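Local atomic coordinates of sialidase domain-containing protein (Dyadobacter fermentans, PDB entry 5HX0), a protein that is of unknown function but carries a six-bladed beta-propeller of the BNR-repeat, sialidase-like type, which suggests, without proving, a role in handling glycans. Residues Ser124-Leu129 and Tyr207-Met212; Leu138-Gly143 and Gly170-Ser175; Leu221-Ala226 and Ala266-Thr271. All coordinates share one frame; numbering follows the deposited sequence.

Interaction 1. Residues Ser124-Leu129 and Tyr207-Met212. With ACT (acetate ion), chain D.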
loop_
_atom_site.group_PDB
_atom_site.type_symbol
_atom_site.label_atom_id
_atom_site.label_comp_id
_atom_site.label_asym_id
_atom_site.label_seq_id
_atom_site.Cartn_x
_atom_site.Cartn_y
_atom_site.Cartn_z
ATOM N N SER A 124 -0.311 -3.553 -7.965
ATOM C CA SER A 124 -1.304 -2.980 -8.871
ATOM C C SER A 124 -0.643 -2.350 -10.092
ATOM O O SER A 124 0.486 -1.857 -10.020
ATOM C CB SER A 124 -2.146 -1.944 -8.134
ATOM O OG SER A 124 -2.829 -2.562 -7.059
ATOM N N GLN A 125 -1.362 -2.334 -11.215
ATOM C CA GLN A 125 -0.780 -1.935 -12.498
ATOM C C GLN A 125 -1.513 -0.752 -13.123
ATOM O O GLN A 125 -2.658 -0.454 -12.778
ATOM C CB GLN A 125 -0.850 -3.089 -13.494
ATOM C CG GLN A 125 -0.194 -4.370 -12.980
ATOM C CD GLN A 125 1.283 -4.174 -12.779
ATOM O OE1 GLN A 125 1.769 -4.156 -11.653
ATOM N NE2 GLN A 125 2.014 -4.002 -13.879
ATOM N N ASP A 126 -0.840 -0.119 -14.089
ATOM C CA ASP A 126 -1.440 0.740 -15.113
ATOM C C ASP A 126 -2.752 1.417 -14.704
ATOM O O ASP A 126 -3.817 1.059 -15.226
ATOM C CB ASP A 126 -1.714 -0.075 -16.382
ATOM C CG ASP A 126 -0.480 -0.800 -16.905
ATOM O OD1 ASP A 126 0.432 -1.101 -16.113
ATOM O OD2 ASP A 126 -0.428 -1.083 -18.126
ATOM N N PRO A 127 -2.740 2.387 -13.798
ATOM C CA PRO A 127 -4.000 3.069 -13.456
ATOM C C PRO A 127 -4.520 3.836 -14.659
ATOM O O PRO A 127 -3.808 4.651 -15.245
ATOM C CB PRO A 127 -3.598 4.024 -12.323
ATOM C CG PRO A 127 -2.094 4.332 -12.645
ATOM C CD PRO A 127 -1.544 3.052 -13.232
ATOM N N CYS A 128 -5.775 3.594 -15.015
ATOM C CA CYS A 128 -6.396 4.268 -16.146
ATOM C C CYS A 128 -7.563 5.114 -15.644
ATOM O O CYS A 128 -8.599 4.573 -15.263
ATOM C CB CYS A 128 -6.844 3.221 -17.175
ATOM S SG CYS A 128 -5.386 2.551 -18.009
ATOM N N LEU A 129 -7.391 6.431 -15.652
ATOM C CA LEU A 129 -8.393 7.374 -15.169
ATOM C C LEU A 129 -9.419 7.708 -16.256
ATOM O O LEU A 129 -9.069 7.923 -17.424
ATOM C CB LEU A 129 -7.710 8.665 -14.702
ATOM C CG LEU A 129 -6.689 8.583 -13.561
ATOM C CD1 LEU A 129 -6.042 9.964 -13.275
ATOM C CD2 LEU A 129 -7.365 8.055 -12.297
ATOM N N TYR A 207 -10.132 -6.508 -17.661
ATOM C CA TYR A 207 -9.101 -5.511 -17.347
ATOM C C TYR A 207 -8.574 -4.970 -18.672
ATOM O O TYR A 207 -8.735 -5.603 -19.719
ATOM C CB TYR A 207 -7.932 -6.134 -16.548
ATOM C CG TYR A 207 -7.192 -7.116 -17.431
ATOM C CD1 TYR A 207 -7.677 -8.402 -17.599
ATOM C CD2 TYR A 207 -6.068 -6.721 -18.189
ATOM C CE1 TYR A 207 -7.063 -9.294 -18.459
ATOM C CE2 TYR A 207 -5.451 -7.602 -19.054
ATOM C CZ TYR A 207 -5.957 -8.892 -19.192
ATOM O OH TYR A 207 -5.376 -9.794 -20.062
ATOM N N ASN A 208 -7.904 -3.823 -18.615
ATOM C CA ASN A 208 -7.022 -3.443 -19.717
ATOM C C ASN A 208 -6.172 -2.254 -19.291
ATOM O O ASN A 208 -6.399 -1.640 -18.243
ATOM C CB ASN A 208 -7.784 -3.089 -21.003
ATOM C CG ASN A 208 -7.020 -3.518 -22.247
ATOM O OD1 ASN A 208 -5.842 -3.879 -22.156
ATOM N ND2 ASN A 208 -7.678 -3.469 -23.405
ATOM N N ARG A 209 -5.192 -1.928 -20.132
ATOM C CA ARG A 209 -4.643 -0.581 -20.163
ATOM C C ARG A 209 -5.222 0.116 -21.385
ATOM O O ARG A 209 -5.149 -0.419 -22.497
ATOM C CB ARG A 209 -3.105 -0.564 -20.215
ATOM C CG ARG A 209 -2.497 0.873 -20.120
ATOM C CD ARG A 209 -2.523 1.633 -21.481
ATOM N NE ARG A 209 -1.905 2.956 -21.391
ATOM C CZ ARG A 209 -1.907 3.861 -22.366
ATOM N NH1 ARG A 209 -1.273 5.022 -22.181
ATOM N NH2 ARG A 209 -2.554 3.631 -23.518
ATOM N N GLY A 210 -5.764 1.307 -21.180
ATOM C CA GLY A 210 -6.335 2.090 -22.266
ATOM C C GLY A 210 -7.426 2.996 -21.740
ATOM O O GLY A 210 -7.905 2.844 -20.619
ATOM N N ALA A 211 -7.809 3.962 -22.575
ATOM C CA ALA A 211 -8.836 4.917 -22.189
ATOM C C ALA A 211 -10.232 4.335 -22.388
ATOM O O ALA A 211 -10.526 3.717 -23.425
ATOM C CB ALA A 211 -8.700 6.215 -22.992
HETATM N N MSE A 212 -11.084 4.534 -21.381
HETATM C CA MSE A 212 -12.522 4.378 -21.509
HETATM C C MSE A 212 -13.047 5.622 -22.194
HETATM O O MSE A 212 -12.300 6.582 -22.370
HETATM C CB MSE A 212 -13.184 4.219 -20.135
HETATM C CG MSE A 212 -12.671 3.057 -19.333
HETATM SE SE MSE A 212 -13.483 3.134 -17.556
HETATM C CE MSE A 212 -12.913 1.416 -16.861
HETATM C C ACT D . 2.186 -3.608 -17.958
HETATM O O ACT D . 1.529 -3.724 -16.888
HETATM O OXT ACT D . 1.882 -2.646 -18.727
HETATM C CH3 ACT D . 3.273 -4.588 -18.295
HETATM O O HOH W 1 -6.301 -0.335 -15.938
HETATM O O HOH W 2 -10.012 5.899 -19.162
#
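Cys-128 and Asp-126 meet Gly-210 and Arg-209 near the middle of a six-bladed beta-propeller, where the inner strand 123-131 of one blade faces the loop that leads into strand 213-214 of the next. The centre of this contact lies about 4 Å from that of the chain, and every residue that touches is buried.

Direct polar contact across the segments rests on one bond. Gly-210 N donates to Cys-128 SG over 3.4 Å, and an N-H...S angle of 170° makes it almost straight. The thiol is placed for this by chi1 of -73°, with SG anti to the carbonyl carbon. At its backbone angles a CB on Gly-210 would press against the preceding carbonyl O.

Van der Waals contact comes from the aliphatic root of Arg-209. Its CB lies 3.4 Å from Asp-126 OD2, and the two side chains cross at about a right angle. This is no salt bridge: Asp-126 OD2 and Arg-209 NE stay 5.4 Å apart, and the guanidinium reaches on to the carbonyl of Pro-369.

Water and a bound ion complete the set. One water lies within hydrogen-bonding distance of both Asp-126 O and Asn-208 O; another donates to Leu-129 O and accepts from the N of Met-212, which is a selenomethionine. An acetate, probably from the crystallisation liquor, sits beside Asp-126 in what may be a central pocket, as in sialidases, whose active site lies at the propeller axis. Gln-125 NE2 donates to acetate O, 3.1 Å away with an N-H...O angle of 154°.

Interaction 2. Residues Leu138-Gly143 and Gly170-Ser175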
loop_
_atom_site.group_PDB
_atom_site.type_symbol
_atom_site.label_atom_id
_atom_site.label_comp_id
_atom_site.label_asym_id
_atom_site.label_seq_id
_atom_site.Cartn_x
_atom_site.Cartn_y
_atom_site.Cartn_z
ATOM N N LEU A 138 -13.288 7.435 -12.460
ATOM C CA LEU A 138 -13.020 6.005 -12.400
ATOM C C LEU A 138 -11.525 5.790 -12.567
ATOM O O LEU A 138 -10.891 6.472 -13.374
ATOM C CB LEU A 138 -13.752 5.255 -13.507
ATOM C CG LEU A 138 -15.269 5.432 -13.621
ATOM C CD1 LEU A 138 -15.792 4.645 -14.815
ATOM C CD2 LEU A 138 -15.909 4.928 -12.357
ATOM N N CYS A 139 -10.967 4.836 -11.816
ATOM C CA CYS A 139 -9.552 4.481 -11.946
ATOM C C CYS A 139 -9.469 2.964 -12.103
ATOM O O CYS A 139 -9.548 2.227 -11.117
ATOM C CB CYS A 139 -8.733 4.971 -10.746
ATOM S SG CYS A 139 -6.970 4.585 -10.898
ATOM N N ALA A 140 -9.309 2.502 -13.340
ATOM C CA ALA A 140 -9.195 1.076 -13.613
ATOM C C ALA A 140 -7.770 0.603 -13.359
ATOM O O ALA A 140 -6.794 1.343 -13.557
ATOM C CB ALA A 140 -9.594 0.772 -15.058
ATOM N N SER A 141 -7.653 -0.634 -12.893
ATOM C CA SER A 141 -6.329 -1.209 -12.657
ATOM C C SER A 141 -6.432 -2.722 -12.832
ATOM O O SER A 141 -7.485 -3.251 -13.216
ATOM C CB SER A 141 -5.821 -0.806 -11.262
ATOM O OG SER A 141 -4.518 -1.317 -11.023
ATOM N N TYR A 142 -5.339 -3.417 -12.530
ATOM C CA TYR A 142 -5.312 -4.874 -12.458
ATOM C C TYR A 142 -4.087 -5.261 -11.643
ATOM O O TYR A 142 -3.223 -4.427 -11.374
ATOM C CB TYR A 142 -5.310 -5.533 -13.842
ATOM C CG TYR A 142 -4.266 -5.032 -14.840
ATOM C CD1 TYR A 142 -3.035 -5.666 -14.945
ATOM C CD2 TYR A 142 -4.543 -3.971 -15.712
ATOM C CE1 TYR A 142 -2.090 -5.262 -15.872
ATOM C CE2 TYR A 142 -3.584 -3.548 -16.648
ATOM C CZ TYR A 142 -2.361 -4.205 -16.706
ATOM O OH TYR A 142 -1.384 -3.829 -17.607
ATOM N N GLY A 143 -4.037 -6.529 -11.208
ATOM C CA GLY A 143 -3.118 -6.911 -10.152
ATOM C C GLY A 143 -2.376 -8.217 -10.378
ATOM O O GLY A 143 -2.756 -9.061 -11.211
ATOM N N GLY A 170 -8.690 -7.597 -13.217
ATOM C CA GLY A 170 -9.015 -6.202 -13.041
ATOM C C GLY A 170 -9.690 -5.842 -11.721
ATOM O O GLY A 170 -10.267 -6.676 -11.016
ATOM N N TYR A 171 -9.594 -4.554 -11.392
ATOM C CA TYR A 171 -10.388 -3.937 -10.338
ATOM C C TYR A 171 -10.431 -2.444 -10.635
ATOM O O TYR A 171 -9.526 -1.909 -11.273
ATOM C CB TYR A 171 -9.827 -4.199 -8.935
ATOM C CG TYR A 171 -8.310 -4.265 -8.752
ATOM C CD1 TYR A 171 -7.549 -3.113 -8.532
ATOM C CD2 TYR A 171 -7.668 -5.488 -8.717
ATOM C CE1 TYR A 171 -6.165 -3.190 -8.310
ATOM C CE2 TYR A 171 -6.304 -5.585 -8.510
ATOM C CZ TYR A 171 -5.559 -4.446 -8.307
ATOM O OH TYR A 171 -4.209 -4.596 -8.078
ATOM N N VAL A 172 -11.507 -1.792 -10.215
ATOM C CA VAL A 172 -11.753 -0.386 -10.530
ATOM C C VAL A 172 -12.080 0.343 -9.238
ATOM O O VAL A 172 -12.917 -0.122 -8.453
ATOM C CB VAL A 172 -12.911 -0.227 -11.539
ATOM C CG1 VAL A 172 -13.100 1.234 -11.922
ATOM C CG2 VAL A 172 -12.660 -1.075 -12.773
ATOM N N LEU A 173 -11.416 1.468 -9.006
ATOM C CA LEU A 173 -11.771 2.375 -7.925
ATOM C C LEU A 173 -12.572 3.545 -8.482
ATOM O O LEU A 173 -12.422 3.939 -9.639
ATOM C CB LEU A 173 -10.514 2.890 -7.225
ATOM C CG LEU A 173 -9.682 1.646 -6.950
ATOM C CD1 LEU A 173 -8.241 1.960 -7.042
ATOM C CD2 LEU A 173 -10.052 1.028 -5.629
ATOM N N ARG A 174 -13.381 4.138 -7.619
ATOM C CA ARG A 174 -14.309 5.184 -8.016
ATOM C C ARG A 174 -14.268 6.314 -6.996
ATOM O O ARG A 174 -14.251 6.068 -5.787
ATOM C CB ARG A 174 -15.716 4.582 -8.093
ATOM C CG ARG A 174 -16.624 5.157 -9.076
ATOM C CD ARG A 174 -17.814 4.205 -9.300
ATOM N NE ARG A 174 -18.820 4.878 -10.098
ATOM C CZ ARG A 174 -19.759 5.656 -9.578
ATOM N NH1 ARG A 174 -19.821 5.826 -8.256
ATOM N NH2 ARG A 174 -20.638 6.254 -10.369
ATOM N N SER A 175 -14.267 7.552 -7.476
ATOM C CA SER A 175 -14.331 8.704 -6.591
ATOM C C SER A 175 -15.441 9.632 -7.045
ATOM O O SER A 175 -15.541 9.964 -8.232
ATOM C CB SER A 175 -13.014 9.463 -6.545
ATOM O OG SER A 175 -13.139 10.631 -5.745
#
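Leu-138 to Tyr-142 run antiparallel to Gly-170 to Arg-174, the strand axes 4.5 Å apart at 149°, with hydrogen-bonded pairs at Cys-139/Leu-173 and Ser-141/Tyr-171, each joined by two backbone N-H...O bonds with N to O distances of 2.8 to 3.1 Å.

The Tyr-171 side chain makes the broadest contact. With chi1 at 35°, CG lies between the backbone N and carbonyl carbon, and the ring passes over the neighbouring strand. Tyr-142 CA sits 4.1 Å above one ring face, offset toward the rim, and Tyr-171 OH comes 3.3 Å from Gly-143 CA, where a CB would clash. That hydroxyl is hydrogen-bonded to Ser-124 OG.

On the opposite sheet face, Leu-138 and Arg-174 lie side by side: Leu-138 CD2 touches Arg-174 CG at 3.4 Å, while NE is taken by Lys-245 O. Ala-140 CB meets Val-172 CG2 at 4.2 Å, and both side chains pack on Trp-222 of the next blade. Strands 123-131, 137-145, 165-175 and 183-186 follow one another in this sheet, the up-and-down antiparallel meander of a beta-propeller blade.

Interaction 3. Residues Leu221-Ala226 and Ala266-Thr271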
loop_
_atom_site.group_PDB
_atom_site.type_symbol
_atom_site.label_atom_id
_atom_site.label_comp_id
_atom_site.label_asym_id
_atom_site.label_seq_id
_atom_site.Cartn_x
_atom_site.Cartn_y
_atom_site.Cartn_z
ATOM N N LEU A 221 -17.987 3.336 -22.397
ATOM C CA LEU A 221 -17.411 2.320 -23.267
ATOM C C LEU A 221 -16.048 1.911 -22.729
ATOM O O LEU A 221 -15.256 2.763 -22.335
ATOM C CB LEU A 221 -17.244 2.875 -24.684
ATOM C CG LEU A 221 -18.499 3.507 -25.258
ATOM C CD1 LEU A 221 -18.176 4.214 -26.560
ATOM C CD2 LEU A 221 -19.530 2.420 -25.472
ATOM N N TRP A 222 -15.763 0.613 -22.743
ATOM C CA TRP A 222 -14.487 0.113 -22.236
ATOM C C TRP A 222 -14.103 -1.099 -23.067
ATOM O O TRP A 222 -14.823 -2.105 -23.054
ATOM C CB TRP A 222 -14.599 -0.270 -20.758
ATOM C CG TRP A 222 -13.294 -0.592 -20.092
ATOM C CD1 TRP A 222 -12.035 -0.298 -20.537
ATOM C CD2 TRP A 222 -13.134 -1.290 -18.849
ATOM N NE1 TRP A 222 -11.093 -0.767 -19.640
ATOM C CE2 TRP A 222 -11.747 -1.374 -18.593
ATOM C CE3 TRP A 222 -14.037 -1.841 -17.923
ATOM C CZ2 TRP A 222 -11.236 -1.985 -17.451
ATOM C CZ3 TRP A 222 -13.536 -2.448 -16.793
ATOM C CH2 TRP A 222 -12.145 -2.522 -16.562
ATOM N N VAL A 223 -12.993 -1.022 -23.793
ATOM C CA VAL A 223 -12.516 -2.183 -24.546
ATOM C C VAL A 223 -11.485 -2.925 -23.701
ATOM O O VAL A 223 -10.408 -2.390 -23.403
ATOM C CB VAL A 223 -11.943 -1.779 -25.907
ATOM C CG1 VAL A 223 -11.337 -3.006 -26.622
ATOM C CG2 VAL A 223 -13.043 -1.139 -26.759
ATOM N N VAL A 224 -11.811 -4.162 -23.331
ATOM C CA VAL A 224 -10.996 -4.954 -22.412
ATOM C C VAL A 224 -10.298 -6.068 -23.181
ATOM O O VAL A 224 -10.634 -6.392 -24.321
ATOM C CB VAL A 224 -11.815 -5.552 -21.247
ATOM C CG1 VAL A 224 -12.420 -4.451 -20.365
ATOM C CG2 VAL A 224 -12.897 -6.511 -21.785
ATOM N N ALA A 225 -9.299 -6.654 -22.534
ATOM C CA ALA A 225 -8.524 -7.743 -23.099
ATOM C C ALA A 225 -8.949 -9.040 -22.439
ATOM O O ALA A 225 -9.369 -9.050 -21.280
ATOM C CB ALA A 225 -7.022 -7.521 -22.879
ATOM N N ALA A 226 -8.829 -10.143 -23.177
ATOM C CA ALA A 226 -9.105 -11.449 -22.588
ATOM C C ALA A 226 -8.176 -12.478 -23.212
ATOM O O ALA A 226 -7.937 -12.451 -24.425
ATOM C CB ALA A 226 -10.576 -11.862 -22.782
ATOM N N ALA A 266 -5.967 -1.392 -25.451
ATOM C CA ALA A 266 -6.879 -0.736 -26.383
ATOM C C ALA A 266 -7.455 0.510 -25.741
ATOM O O ALA A 266 -7.885 0.464 -24.585
ATOM C CB ALA A 266 -8.019 -1.684 -26.780
ATOM N N SER A 267 -7.469 1.615 -26.486
ATOM C CA SER A 267 -8.212 2.813 -26.099
ATOM C C SER A 267 -9.434 2.953 -26.992
ATOM O O SER A 267 -9.356 2.702 -28.197
ATOM C CB SER A 267 -7.338 4.067 -26.208
ATOM O OG SER A 267 -6.439 4.157 -25.101
ATOM N N VAL A 268 -10.556 3.363 -26.417
ATOM C CA VAL A 268 -11.802 3.436 -27.167
ATOM C C VAL A 268 -12.206 4.898 -27.287
ATOM O O VAL A 268 -11.804 5.743 -26.477
ATOM C CB VAL A 268 -12.914 2.572 -26.527
ATOM C CG1 VAL A 268 -13.433 3.182 -25.194
ATOM C CG2 VAL A 268 -14.051 2.313 -27.543
ATOM N N TYR A 269 -12.986 5.201 -28.325
ATOM C CA TYR A 269 -13.343 6.577 -28.649
ATOM C C TYR A 269 -14.690 6.587 -29.373
ATOM O O TYR A 269 -14.989 5.677 -30.147
ATOM C CB TYR A 269 -12.223 7.207 -29.511
ATOM C CG TYR A 269 -12.473 8.647 -29.878
ATOM C CD1 TYR A 269 -12.270 9.653 -28.946
ATOM C CD2 TYR A 269 -12.907 8.997 -31.158
ATOM C CE1 TYR A 269 -12.518 10.984 -29.263
ATOM C CE2 TYR A 269 -13.149 10.339 -31.497
ATOM C CZ TYR A 269 -12.955 11.322 -30.525
ATOM O OH TYR A 269 -13.189 12.654 -30.789
ATOM N N GLU A 270 -15.510 7.601 -29.109
ATOM C CA GLU A 270 -16.754 7.794 -29.844
ATOM C C GLU A 270 -16.643 9.067 -30.658
ATOM O O GLU A 270 -16.301 10.125 -30.112
ATOM C CB GLU A 270 -17.953 7.882 -28.902
ATOM C CG GLU A 270 -19.304 7.862 -29.619
ATOM C CD GLU A 270 -20.436 8.131 -28.643
ATOM O OE1 GLU A 270 -20.587 9.298 -28.213
ATOM O OE2 GLU A 270 -21.129 7.172 -28.256
ATOM N N THR A 271 -16.946 8.969 -31.959
ATOM C CA THR A 271 -16.805 10.111 -32.854
ATOM C C THR A 271 -18.045 10.996 -32.787
ATOM O O THR A 271 -19.087 10.579 -32.268
ATOM C CB THR A 271 -16.591 9.634 -34.282
ATOM O OG1 THR A 271 -17.814 9.064 -34.769
ATOM C CG2 THR A 271 -15.482 8.600 -34.322
HETATM O O HOH W 3 -10.888 0.939 -23.629
#
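Val-223 and Val-268 point at each other across the interface between two sheets, and their side chains cross obliquely. Val-223 CG2 touches Val-268 CG2 at 3.7 Å. The other branch, CG1, is anti to the backbone N (chi1 175°) and lies 3.6 Å from Ala-266 CB, giving one valine a separate methyl contact with each of two residues.

Val-268 divides its contacts in a similar way. Its CG1, held between the backbone N and carbonyl carbon by chi1 of 71°, turns to Leu-221, 3.9 Å from Leu-221 CB and 3.4 Å from Leu-221 O. Beyond it, Leu-221 CD1 approaches Glu-270 CB more loosely at 4.4 Å.

Polar contact is left to a water, which accepts from Val-223 N at 2.9 Å and lies 3.2 Å from Ala-266 O, to which it can donate. The segment axes run nearly antiparallel, at 158°, yet their closest approach of 6.3 Å and the lack of a direct bond show two sheets facing rather than a shared one.

Strand 220-229 belongs to one propeller blade and strand 262-270 is the first strand of the next. Val-276 of strand 276-283 packs on Leu-221 and Val-268, while Ala-278 of that strand and Leu-239 of strand 234-242 pack on Val-223.

All three contacts are buried, but they stand at different places in the propeller. Interaction 2 lies within one blade and rests on regular backbone hydrogen bonds between neighbouring strands. Interactions 1 and 3 join successive blades: the first, closest to the centre of the chain, mixes a thiol, waters and a carboxylate, while the third is chiefly methyl against methyl. Segment 124-129 of interaction 1 lies in the same sheet as interaction 2, and they meet through Gln-125 O and Ser-141 OG, 2.7 Å apart. The loop 207-212 also reaches interaction 3, with Asn-208 ND2 2.9 Å from Val-223 O. Trp-222 links interactions 2 and 3, its CZ2 4.0 Å from Ala-140 CB.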